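Local atomic coordinates of uncharacterized protein (Actinomyces odontolyticus, PDB entry 4MJG), a protein that is of unknown function, belongs to the DUF4853 family and is probably made as a bacterial lipoprotein. Residues Y63-Y68 / S132-L137; T69-S74 / S127-S132; A94-K99 / G108-D113. All coordinates share one frame; numbering follows the deposited sequence.

Interaction 1 (Y63-Y68 / S132-L137); sequences YRVVGY and SRSACL. With SO4 (sulfate ion), chain C; SO4 (sulfate ion), chain D.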
loop_
_atom_site.group_PDB
_atom_site.type_symbol
_atom_site.label_atom_id
_atom_site.label_comp_id
_atom_site.label_asym_id
_atom_site.label_seq_id
_atom_site.Cartn_x
_atom_site.Cartn_y
_atom_site.Cartn_z
ATOM N N TYR A 63 13.985 -5.112 -8.533
ATOM C CA TYR A 63 12.878 -5.680 -7.790
ATOM C C TYR A 63 11.898 -4.602 -7.352
ATOM O O TYR A 63 12.280 -3.462 -7.071
ATOM C CB TYR A 63 13.388 -6.424 -6.563
ATOM C CG TYR A 63 14.066 -7.733 -6.870
ATOM C CD1 TYR A 63 13.333 -8.829 -7.307
ATOM C CD2 TYR A 63 15.435 -7.884 -6.702
ATOM C CE1 TYR A 63 13.949 -10.041 -7.578
ATOM C CE2 TYR A 63 16.058 -9.092 -6.968
ATOM C CZ TYR A 63 15.309 -10.167 -7.406
ATOM O OH TYR A 63 15.914 -11.372 -7.668
ATOM N N ARG A 64 10.634 -5.000 -7.284
ATOM C CA ARG A 64 9.534 -4.130 -6.929
ATOM C C ARG A 64 8.847 -4.740 -5.719
ATOM O O ARG A 64 8.788 -5.959 -5.596
ATOM C CB ARG A 64 8.556 -4.087 -8.097
ATOM C CG ARG A 64 7.440 -3.082 -7.954
ATOM C CD ARG A 64 6.393 -3.269 -9.043
ATOM N NE ARG A 64 6.965 -3.271 -10.389
ATOM C CZ ARG A 64 7.421 -2.196 -11.030
ATOM N NH1 ARG A 64 7.408 -0.993 -10.458
ATOM N NH2 ARG A 64 7.915 -2.329 -12.254
ATOM N N VAL A 65 8.312 -3.908 -4.835
ATOM C CA VAL A 65 7.595 -4.424 -3.668
ATOM C C VAL A 65 6.138 -3.949 -3.634
ATOM O O VAL A 65 5.847 -2.748 -3.550
ATOM C CB VAL A 65 8.337 -4.128 -2.338
ATOM C CG1 VAL A 65 8.552 -2.637 -2.118
ATOM C CG2 VAL A 65 7.593 -4.738 -1.162
ATOM N N VAL A 66 5.233 -4.923 -3.732
ATOM C CA VAL A 66 3.814 -4.710 -3.500
ATOM C C VAL A 66 3.590 -4.909 -2.007
ATOM O O VAL A 66 3.952 -5.952 -1.460
ATOM C CB VAL A 66 2.953 -5.723 -4.287
ATOM C CG1 VAL A 66 1.483 -5.589 -3.918
ATOM C CG2 VAL A 66 3.157 -5.554 -5.789
ATOM N N GLY A 67 2.999 -3.922 -1.347
ATOM C CA GLY A 67 2.813 -3.979 0.105
ATOM C C GLY A 67 1.560 -4.722 0.521
ATOM O O GLY A 67 0.910 -5.383 -0.294
ATOM N N TYR A 68 1.225 -4.618 1.805
ATOM C CA TYR A 68 -0.023 -5.177 2.316
ATOM C C TYR A 68 -1.183 -4.519 1.613
ATOM O O TYR A 68 -1.101 -3.356 1.214
ATOM C CB TYR A 68 -0.159 -4.939 3.818
ATOM C CG TYR A 68 0.631 -5.904 4.667
ATOM C CD1 TYR A 68 0.075 -7.104 5.100
ATOM C CD2 TYR A 68 1.926 -5.606 5.052
ATOM C CE1 TYR A 68 0.792 -7.989 5.883
ATOM C CE2 TYR A 68 2.649 -6.480 5.830
ATOM C CZ TYR A 68 2.076 -7.671 6.241
ATOM O OH TYR A 68 2.801 -8.536 7.012
ATOM N N SER A 132 -0.175 -0.748 -2.012
ATOM C CA SER A 132 1.062 -0.053 -2.372
ATOM C C SER A 132 1.828 -0.858 -3.400
ATOM O O SER A 132 1.727 -2.079 -3.438
ATOM C CB SER A 132 1.923 0.211 -1.135
ATOM O OG SER A 132 2.670 -0.930 -0.769
ATOM N N ARG A 133 2.577 -0.161 -4.246
ATOM C CA ARG A 133 3.381 -0.797 -5.276
ATOM C C ARG A 133 4.563 0.119 -5.578
ATOM O O ARG A 133 4.432 1.106 -6.294
ATOM C CB ARG A 133 2.539 -1.053 -6.523
ATOM C CG ARG A 133 3.304 -1.675 -7.682
ATOM C CD ARG A 133 2.368 -2.155 -8.783
ATOM N NE ARG A 133 3.085 -2.802 -9.884
ATOM C CZ ARG A 133 3.604 -2.172 -10.937
ATOM N NH1 ARG A 133 3.511 -0.853 -11.062
ATOM N NH2 ARG A 133 4.236 -2.866 -11.876
ATOM N N SER A 134 5.718 -0.207 -5.012
ATOM C CA SER A 134 6.912 0.623 -5.161
ATOM C C SER A 134 7.333 0.759 -6.618
ATOM O O SER A 134 6.882 0.008 -7.483
ATOM C CB SER A 134 8.088 0.027 -4.382
ATOM O OG SER A 134 8.685 -1.034 -5.113
ATOM N N ALA A 135 8.217 1.722 -6.866
ATOM C CA ALA A 135 8.925 1.812 -8.135
ATOM C C ALA A 135 9.906 0.660 -8.202
ATOM O O ALA A 135 10.130 -0.024 -7.200
ATOM C CB ALA A 135 9.665 3.135 -8.229
ATOM N N CYS A 136 10.487 0.436 -9.375
ATOM C CA CYS A 136 11.498 -0.607 -9.537
ATOM C C CYS A 136 12.772 -0.180 -8.811
ATOM O O CYS A 136 13.221 0.953 -8.962
ATOM C CB CYS A 136 11.786 -0.861 -11.016
ATOM S SG CYS A 136 12.634 -2.423 -11.359
ATOM N N LEU A 137 13.341 -1.082 -8.015
ATOM C CA LEU A 137 14.486 -0.755 -7.170
ATOM C C LEU A 137 15.704 -1.612 -7.505
ATOM O O LEU A 137 15.566 -2.796 -7.798
ATOM C CB LEU A 137 14.114 -0.941 -5.697
ATOM C CG LEU A 137 12.926 -0.095 -5.235
ATOM C CD1 LEU A 137 12.410 -0.563 -3.883
ATOM C CD2 LEU A 137 13.302 1.377 -5.188
HETATM S S SO4 C . 8.929 1.742 -12.461
HETATM O O1 SO4 C . 9.956 2.134 -11.466
HETATM O O2 SO4 C . 7.571 1.814 -11.873
HETATM O O3 SO4 C . 8.995 2.675 -13.607
HETATM O O4 SO4 C . 9.210 0.366 -12.926
HETATM S S SO4 D . 1.015 -5.632 -11.094
HETATM O O1 SO4 D . 0.176 -4.411 -11.132
HETATM O O2 SO4 D . 1.815 -5.737 -12.340
HETATM O O3 SO4 D . 1.913 -5.563 -9.918
HETATM O O4 SO4 D . 0.138 -6.820 -10.972
HETATM O O HOH W 1 5.206 -0.666 -1.790
#
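Neighbouring antiparallel strands of the central sheet, 62-73 and 127-133, pair irregularly here, R64 stacking on R133 where the pairing changes step. Y63 faces L137 and V66 faces R133, a shift of one residue. S134 sits at the shift and takes both backbone polar atoms of V65, N and O: S134 N donates to V65 O (2.9 Å), while S134 OG accepts from V65 N (2.9 Å, 175° at the hydrogen), standing in for a backbone carbonyl. Beyond the shift, G67 N donates a hydrogen bond to S132 O.

The two guanidinium groups lie nearly flat on each other, planes 17° and centres 3.8 Å apart, with R133 NH2 over one face of R64. The R64 chain bends at chi3 (-53°), which places NE, whereas R133 stays extended from CG to NE. R64 NH1 binds S134 O in the guanidinium plane, on a lone pair (3.2 Å). Sulfate ions, probably from the crystallisation liquor, probably ease the like-charge repulsion: one accepts from R64 NH2 at O4 (3.1 Å) and from C136 N at O1 (2.7 Å), the other from R133 NE at O3 (3.0 Å). C136 is disulfide-bonded to C55. The contact thus comprises two separate bridges between adjacent strands of an antiparallel sheet.

Interaction 2 (T69-S74 / S127-S132); sequences TTVAPS and SIAVRS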
loop_
_atom_site.group_PDB
_atom_site.type_symbol
_atom_site.label_atom_id
_atom_site.label_comp_id
_atom_site.label_asym_id
_atom_site.label_seq_id
_atom_site.Cartn_x
_atom_site.Cartn_y
_atom_site.Cartn_z
ATOM N N THR A 69 -2.256 -5.277 1.437
ATOM C CA THR A 69 -3.503 -4.721 0.953
ATOM C C THR A 69 -4.466 -4.752 2.127
ATOM O O THR A 69 -4.729 -5.818 2.670
ATOM C CB THR A 69 -4.063 -5.544 -0.213
ATOM O OG1 THR A 69 -3.105 -5.572 -1.288
ATOM C CG2 THR A 69 -5.370 -4.947 -0.705
ATOM N N THR A 70 -4.941 -3.582 2.550
ATOM C CA THR A 70 -5.883 -3.498 3.664
ATOM C C THR A 70 -7.185 -2.866 3.225
ATOM O O THR A 70 -7.212 -2.062 2.294
ATOM C CB THR A 70 -5.315 -2.706 4.858
ATOM O OG1 THR A 70 -5.047 -1.352 4.476
ATOM C CG2 THR A 70 -4.045 -3.349 5.356
ATOM N N VAL A 71 -8.263 -3.233 3.914
ATOM C CA VAL A 71 -9.608 -2.833 3.531
ATOM C C VAL A 71 -10.335 -2.190 4.706
ATOM O O VAL A 71 -10.437 -2.783 5.778
ATOM C CB VAL A 71 -10.412 -4.045 3.023
ATOM C CG1 VAL A 71 -11.855 -3.659 2.730
ATOM C CG2 VAL A 71 -9.763 -4.600 1.767
ATOM N N ALA A 72 -10.838 -0.978 4.485
ATOM C CA ALA A 72 -11.642 -0.270 5.468
ATOM C C ALA A 72 -13.077 -0.220 4.975
ATOM O O ALA A 72 -13.326 -0.440 3.796
ATOM C CB ALA A 72 -11.112 1.141 5.656
ATOM N N PRO A 73 -14.033 0.074 5.870
ATOM C CA PRO A 73 -15.410 0.242 5.394
ATOM C C PRO A 73 -15.555 1.456 4.473
ATOM O O PRO A 73 -14.679 2.331 4.459
ATOM C CB PRO A 73 -16.213 0.422 6.688
ATOM C CG PRO A 73 -15.357 -0.183 7.758
ATOM C CD PRO A 73 -13.947 0.106 7.340
ATOM N N SER A 74 -16.649 1.507 3.716
ATOM C CA SER A 74 -16.784 2.484 2.633
ATOM C C SER A 74 -17.077 3.897 3.128
ATOM O O SER A 74 -17.555 4.096 4.246
ATOM C CB SER A 74 -17.872 2.055 1.641
ATOM O OG SER A 74 -17.795 2.821 0.447
ATOM N N SER A 127 -16.354 -1.136 0.098
ATOM C CA SER A 127 -15.188 -0.855 0.932
ATOM C C SER A 127 -14.150 0.029 0.244
ATOM O O SER A 127 -14.335 0.443 -0.904
ATOM C CB SER A 127 -14.529 -2.177 1.303
ATOM O OG SER A 127 -13.915 -2.759 0.165
ATOM N N ILE A 128 -13.064 0.314 0.965
ATOM C CA ILE A 128 -11.924 1.065 0.430
ATOM C C ILE A 128 -10.635 0.276 0.617
ATOM O O ILE A 128 -10.192 0.055 1.742
ATOM C CB ILE A 128 -11.761 2.431 1.119
ATOM C CG1 ILE A 128 -12.967 3.320 0.814
ATOM C CG2 ILE A 128 -10.478 3.119 0.655
ATOM C CD1 ILE A 128 -13.152 4.429 1.821
ATOM N N ALA A 129 -10.036 -0.137 -0.494
ATOM C CA ALA A 129 -8.817 -0.926 -0.462
ATOM C C ALA A 129 -7.593 -0.021 -0.585
ATOM O O ALA A 129 -7.537 0.843 -1.455
ATOM C CB ALA A 129 -8.836 -1.954 -1.583
ATOM N N VAL A 130 -6.612 -0.228 0.286
ATOM C CA VAL A 130 -5.361 0.535 0.255
ATOM C C VAL A 130 -4.228 -0.410 -0.117
ATOM O O VAL A 130 -3.940 -1.361 0.614
ATOM C CB VAL A 130 -5.064 1.198 1.609
ATOM C CG1 VAL A 130 -3.846 2.100 1.501
ATOM C CG2 VAL A 130 -6.267 1.999 2.075
ATOM N N ARG A 131 -3.613 -0.155 -1.269
ATOM C CA ARG A 131 -2.592 -1.029 -1.835
ATOM C C ARG A 131 -1.357 -0.185 -2.192
ATOM O O ARG A 131 -1.468 0.976 -2.585
ATOM C CB ARG A 131 -3.157 -1.769 -3.058
ATOM C CG ARG A 131 -2.137 -2.549 -3.880
ATOM C CD ARG A 131 -2.818 -3.541 -4.816
ATOM N NE ARG A 131 -1.877 -4.186 -5.735
ATOM C CZ ARG A 131 -1.345 -3.612 -6.816
ATOM N NH1 ARG A 131 -1.634 -2.352 -7.139
ATOM N NH2 ARG A 131 -0.501 -4.303 -7.584
ATOM N N SER A 132 -0.175 -0.748 -2.012
ATOM C CA SER A 132 1.062 -0.053 -2.372
ATOM C C SER A 132 1.828 -0.858 -3.400
ATOM O O SER A 132 1.727 -2.079 -3.438
ATOM C CB SER A 132 1.923 0.211 -1.135
ATOM O OG SER A 132 2.670 -0.930 -0.769
HETATM O O HOH W 2 -2.395 -1.255 3.068
#
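T70 pairs with V130 and A72 with I128 through four backbone hydrogen bonds, two in each hydrogen-bonded pair, and the strand axes run 154° apart. The shortest is V130 N to T70 O at 2.8 Å; the other three are T70 N to V130 O, A72 N to I128 O and I128 N to A72 O. Between these pairs V71 and A129 form a non-hydrogen-bonded pair, where A129 CA approaches T70 O and V71 CA approaches I128 O, each at 3.4 Å, as CA-H...O contacts.

Among the side chains, V71 CG1, anti to the backbone N (chi1 175°), is placed beside S127 and meets its CB at 3.4 Å. V71 CG2 lies near A129 CB on the same face of the sheet. The opposite face carries T70, A72, I128 and V130; there T70 OG1 passes 3.8 Å from V130 CB, and I128 CD1 reaches P73 O at 3.7 Å.

A water links T70 OG1 (3.0 Å) to V130 O, to which it donates (2.9 Å). V36 of helix 34-40 covers A72 and I128, while A33 lies against T70 and V130. The arrangement is that of an antiparallel sheet with helices packed on it, as in alpha+beta folds.

Interaction 3 (A94-K99 / G108-D113); sequences AVQVDK and GIQLID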
loop_
_atom_site.group_PDB
_atom_site.type_symbol
_atom_site.label_atom_id
_atom_site.label_comp_id
_atom_site.label_asym_id
_atom_site.label_seq_id
_atom_site.Cartn_x
_atom_site.Cartn_y
_atom_site.Cartn_z
ATOM N N ALA A 94 2.735 14.009 -5.717
ATOM C CA ALA A 94 1.494 14.282 -6.457
ATOM C C ALA A 94 0.335 13.387 -6.018
ATOM O O ALA A 94 0.545 12.266 -5.559
ATOM C CB ALA A 94 1.732 14.125 -7.952
ATOM N N VAL A 95 -0.886 13.900 -6.169
ATOM C CA VAL A 95 -2.106 13.151 -5.878
ATOM C C VAL A 95 -2.910 13.029 -7.167
ATOM O O VAL A 95 -3.434 14.023 -7.675
ATOM C CB VAL A 95 -2.974 13.862 -4.817
ATOM C CG1 VAL A 95 -4.220 13.042 -4.504
ATOM C CG2 VAL A 95 -2.166 14.126 -3.555
ATOM N N GLN A 96 -3.009 11.811 -7.691
ATOM C CA GLN A 96 -3.757 11.565 -8.923
ATOM C C GLN A 96 -5.115 10.946 -8.616
ATOM O O GLN A 96 -5.213 10.018 -7.817
ATOM C CB GLN A 96 -2.966 10.649 -9.846
ATOM C CG GLN A 96 -1.712 11.295 -10.405
ATOM C CD GLN A 96 -0.957 10.372 -11.339
ATOM O OE1 GLN A 96 -1.171 9.159 -11.339
ATOM N NE2 GLN A 96 -0.069 10.943 -12.144
ATOM N N VAL A 97 -6.153 11.475 -9.257
ATOM C CA VAL A 97 -7.526 11.032 -9.044
ATOM C C VAL A 97 -8.077 10.492 -10.366
ATOM O O VAL A 97 -8.064 11.193 -11.379
ATOM C CB VAL A 97 -8.403 12.201 -8.544
ATOM C CG1 VAL A 97 -9.812 11.723 -8.222
ATOM C CG2 VAL A 97 -7.768 12.861 -7.322
ATOM N N ASP A 98 -8.548 9.244 -10.356
ATOM C CA ASP A 98 -9.104 8.623 -11.559
ATOM C C ASP A 98 -10.252 9.455 -12.098
ATOM O O ASP A 98 -11.119 9.897 -11.342
ATOM C CB ASP A 98 -9.608 7.200 -11.279
ATOM C CG ASP A 98 -8.486 6.190 -11.137
ATOM O OD1 ASP A 98 -7.307 6.569 -11.281
ATOM O OD2 ASP A 98 -8.795 5.007 -10.879
ATOM N N LYS A 99 -10.247 9.655 -13.411
ATOM C CA LYS A 99 -11.240 10.495 -14.073
ATOM C C LYS A 99 -12.612 9.821 -14.138
ATOM O O LYS A 99 -13.624 10.508 -14.237
ATOM C CB LYS A 99 -10.739 10.920 -15.457
ATOM C CG LYS A 99 -9.507 11.812 -15.376
ATOM C CD LYS A 99 -9.054 12.314 -16.738
ATOM C CE LYS A 99 -8.231 11.270 -17.476
ATOM N NZ LYS A 99 -7.716 11.795 -18.768
ATOM N N GLY A 108 -10.085 4.886 -8.319
ATOM C CA GLY A 108 -8.825 4.974 -7.601
ATOM C C GLY A 108 -8.323 6.383 -7.357
ATOM O O GLY A 108 -8.557 7.289 -8.160
ATOM N N ILE A 109 -7.644 6.561 -6.227
ATOM C CA ILE A 109 -6.817 7.737 -5.984
ATOM C C ILE A 109 -5.404 7.225 -5.731
ATOM O O ILE A 109 -5.204 6.309 -4.926
ATOM C CB ILE A 109 -7.292 8.554 -4.772
ATOM C CG1 ILE A 109 -8.726 9.038 -4.994
ATOM C CG2 ILE A 109 -6.368 9.747 -4.534
ATOM C CD1 ILE A 109 -9.366 9.632 -3.761
ATOM N N GLN A 110 -4.434 7.814 -6.424
ATOM C CA GLN A 110 -3.053 7.392 -6.317
ATOM C C GLN A 110 -2.226 8.459 -5.623
ATOM O O GLN A 110 -2.448 9.656 -5.818
ATOM C CB GLN A 110 -2.467 7.130 -7.704
ATOM C CG GLN A 110 -3.121 5.986 -8.460
ATOM C CD GLN A 110 -4.402 6.401 -9.141
ATOM O OE1 GLN A 110 -4.420 7.364 -9.919
ATOM N NE2 GLN A 110 -5.486 5.672 -8.862
ATOM N N LEU A 111 -1.260 8.006 -4.832
ATOM C CA LEU A 111 -0.301 8.873 -4.166
ATOM C C LEU A 111 1.069 8.536 -4.743
ATOM O O LEU A 111 1.563 7.423 -4.549
ATOM C CB LEU A 111 -0.340 8.605 -2.663
ATOM C CG LEU A 111 -0.526 9.793 -1.726
ATOM C CD1 LEU A 111 -1.749 10.613 -2.105
ATOM C CD2 LEU A 111 -0.646 9.287 -0.298
ATOM N N ILE A 112 1.657 9.471 -5.488
ATOM C CA ILE A 112 2.895 9.205 -6.226
ATOM C C ILE A 112 4.108 9.690 -5.441
ATOM O O ILE A 112 4.174 10.858 -5.059
ATOM C CB ILE A 112 2.894 9.891 -7.616
ATOM C CG1 ILE A 112 1.598 9.593 -8.389
ATOM C CG2 ILE A 112 4.103 9.457 -8.436
ATOM C CD1 ILE A 112 1.339 8.122 -8.647
ATOM N N ASP A 113 5.067 8.794 -5.210
ATOM C CA ASP A 113 6.312 9.154 -4.516
ATOM C C ASP A 113 7.373 9.627 -5.508
ATOM O O ASP A 113 7.213 9.492 -6.726
ATOM C CB ASP A 113 6.842 7.991 -3.656
ATOM C CG ASP A 113 7.191 6.746 -4.472
ATOM O OD1 ASP A 113 7.800 6.882 -5.554
ATOM O OD2 ASP A 113 6.866 5.621 -4.023
#
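A94-V97 and G108-D113 run antiparallel, their axes 163° apart and 4.7 Å at closest approach, with A94/I112 and Q96/Q110 as hydrogen-bonded pairs and V95/L111 and V97/I109 as non-hydrogen-bonded ones. Q110 N donates to Q96 O at 2.7 Å. Past the first strand, D98 N still bonds G108 O.

The D98 carboxylate adds two bonds back to the second strand. D98 OD2 accepts from G108 N (2.9 Å) and D98 OD1 from Q110 NE2 (3.2 Å), both donors standing above the carboxylate plane. The Q110 chain bends at chi2 (82°), which turns CD out of an extended course; NE2 also donates to E120 of strand 118-123. An alanine in place of D98 would probably leave G108 N without its carboxylate partner and Q110 NE2 with one acceptor fewer. The Q96 side chain crosses Q110 at about a right angle and sets Q96 OE1 3.8 Å from I112 CD1. On the other face V95 divides its methyls, CG1 to I109 CG2 (3.9 Å) and CG2 to L111 CD1 (3.8 Å).

Helix 77-86 packs against this apolar face, F77 meeting V97 and I109 and V84 meeting L111, while strand 118-123 continues the sheet beside G108-D113.

From the N terminus, strand 62-73 supplies the first segment of interaction 1 and then of interaction 2; the chain next passes through helix 77-86 to strand 92-97. Interaction 3 closes the shortest loop, a hairpin with eight residues between its segments. After strand 118-123, strand 127-133 returns alongside 62-73, closing interaction 2 and then, from the shared S132 onward, interaction 1. The three are therefore nested, 3 within 2 within 1, and none cross. Interactions 1 and 2 join the same two strands, with centres about 17 Å apart, on opposite sides of the chain's centre. Interaction 3 pairs 92-97, one of the two outermost strands of the same antiparallel sheet, with 107-113.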